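Local atomic coordinates of HD domain protein (Enterococcus faecalis, PDB entry 4LRL), a protein that probably hydrolyses deoxyribonucleoside triphosphates such as dGTP in a metal-binding HD domain, under allosteric control by bound nucleotides. Residues P140-H143 with T144-I148. Sequence-based numbering, arbitrary orientation.
Sequences PYSH and TFEHI
The ring of F145 meets P140 across the start of helix 142-149: its CD1 lies 4.3 Å from P140 CG, while the P140 carbonyl oxygen approaches the ring obliquely and stands 3.4 Å from F145 CB. CG of F145 is anti to the backbone N (chi1 -157°), so the ring projects outward from the helix and its CD1 side passes P140. F307 packs edge-to-face with it and F149 inclines against it, an apolar, aromatic setting that suits phenylalanine. T144 N approaches the H143 ring obliquely. Y141 suits a buried place with a polar end: its side chain packs on helices 322-332 and 270-291 and its hydroxyl bonds K71. Proline fits the preceding turn, whose phi of -62° its ring readily adopts.

Y141 occupies the N-cap position, and its carbonyl accepts F145 N at 2.9 Å in a nearly straight bond. S142 O receives E146 N at 3.0 Å, whereas the bond from H147 N to H143 O is weak. CG of E146 lies beside its backbone N (chi1 -61°), 3.2 Å from S142 O, before the chain runs extended. OE1 thus comes 3.4 Å from S142 OG, a weak and unsettled pairing.

Serine's short hydroxyl links the helix start to H138 in the preceding loop, about 4 Å from the side chain of R87; E146, bonded to H153 of helix 153-162, folds back towards the first turn, where its negative charge may interact favourably with the helix's N-terminal end.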
loop_
_atom_site.group_PDB
_atom_site.type_symbol
_atom_site.label_atom_id
_atom_site.label_comp_id
_atom_site.label_asym_id
_atom_site.label_seq_id
_atom_site.Cartn_x
_atom_site.Cartn_y
_atom_site.Cartn_z
ATOM N N PRO C 140 32.494 4.438 1.494
ATOM C CA PRO C 140 31.687 4.277 2.703
ATOM C C PRO C 140 31.379 5.625 3.349
ATOM O O PRO C 140 32.243 6.512 3.352
ATOM C CB PRO C 140 32.598 3.457 3.622
ATOM C CG PRO C 140 34.005 3.736 3.135
ATOM C CD PRO C 140 33.840 3.844 1.646
ATOM N N TYR C 141 30.158 5.776 3.875
ATOM C CA TYR C 141 29.723 7.004 4.554
ATOM C C TYR C 141 30.275 8.221 3.834
ATOM O O TYR C 141 31.062 9.004 4.387
ATOM C CB TYR C 141 30.146 6.993 6.028
ATOM C CG TYR C 141 29.653 5.765 6.759
ATOM C CD1 TYR C 141 30.492 4.678 6.957
ATOM C CD2 TYR C 141 28.334 5.677 7.218
ATOM C CE1 TYR C 141 30.048 3.546 7.613
ATOM C CE2 TYR C 141 27.880 4.541 7.878
ATOM C CZ TYR C 141 28.749 3.481 8.067
ATOM O OH TYR C 141 28.336 2.348 8.707
ATOM N N SER C 142 29.844 8.351 2.586
ATOM C CA SER C 142 30.468 9.233 1.615
ATOM C C SER C 142 30.662 10.656 2.125
ATOM O O SER C 142 31.764 11.200 2.040
ATOM C CB SER C 142 29.683 9.196 0.300
ATOM O OG SER C 142 29.919 10.368 -0.453
ATOM N N HIS C 143 29.606 11.242 2.685
ATOM C CA HIS C 143 29.658 12.636 3.150
ATOM C C HIS C 143 30.678 12.868 4.290
ATOM O O HIS C 143 31.427 13.850 4.273
ATOM C CB HIS C 143 28.258 13.128 3.557
ATOM C CG HIS C 143 28.203 14.596 3.847
ATOM N ND1 HIS C 143 28.126 15.100 5.129
ATOM C CD2 HIS C 143 28.260 15.671 3.022
ATOM C CE1 HIS C 143 28.113 16.421 5.082
ATOM N NE2 HIS C 143 28.200 16.794 3.815
ATOM N N THR C 144 30.691 11.960 5.268
ATOM C CA THR C 144 31.619 12.028 6.395
ATOM C C THR C 144 33.052 11.808 5.918
ATOM O O THR C 144 33.971 12.514 6.323
ATOM C CB THR C 144 31.279 10.965 7.456
ATOM O OG1 THR C 144 29.895 11.048 7.785
ATOM C CG2 THR C 144 32.097 11.169 8.714
ATOM N N PHE C 145 33.215 10.821 5.042
ATOM C CA PHE C 145 34.516 10.444 4.515
ATOM C C PHE C 145 35.196 11.588 3.752
ATOM O O PHE C 145 36.407 11.805 3.894
ATOM C CB PHE C 145 34.378 9.207 3.627
ATOM C CG PHE C 145 35.643 8.428 3.487
ATOM C CD1 PHE C 145 35.931 7.383 4.364
ATOM C CD2 PHE C 145 36.560 8.741 2.484
ATOM C CE1 PHE C 145 37.117 6.662 4.244
ATOM C CE2 PHE C 145 37.750 8.025 2.356
ATOM C CZ PHE C 145 38.032 6.989 3.242
ATOM N N GLU C 146 34.418 12.327 2.963
ATOM C CA GLU C 146 34.974 13.442 2.188
ATOM C C GLU C 146 35.371 14.612 3.071
ATOM O O GLU C 146 36.323 15.322 2.762
ATOM C CB GLU C 146 34.009 13.894 1.090
ATOM C CG GLU C 146 33.700 12.788 0.087
ATOM C CD GLU C 146 32.642 13.155 -0.940
ATOM O OE1 GLU C 146 32.342 12.287 -1.784
ATOM O OE2 GLU C 146 32.118 14.293 -0.919
ATOM N N HIS C 147 34.645 14.810 4.169
ATOM C CA HIS C 147 34.993 15.875 5.105
ATOM C C HIS C 147 36.352 15.624 5.769
ATOM O O HIS C 147 37.174 16.536 5.862
ATOM C CB HIS C 147 33.895 16.078 6.161
ATOM C CG HIS C 147 34.243 17.103 7.200
ATOM N ND1 HIS C 147 34.393 16.791 8.535
ATOM C CD2 HIS C 147 34.494 18.430 7.093
ATOM C CE1 HIS C 147 34.706 17.884 9.209
ATOM N NE2 HIS C 147 34.780 18.891 8.356
ATOM N N ILE C 148 36.587 14.385 6.199
ATOM C CA ILE C 148 37.808 14.023 6.934
ATOM C C ILE C 148 39.002 13.750 6.011
ATOM O O ILE C 148 40.127 14.177 6.298
ATOM C CB ILE C 148 37.587 12.782 7.863
ATOM C CG1 ILE C 148 36.361 12.968 8.780
ATOM C CG2 ILE C 148 38.853 12.446 8.660
ATOM C CD1 ILE C 148 36.448 14.140 9.747
#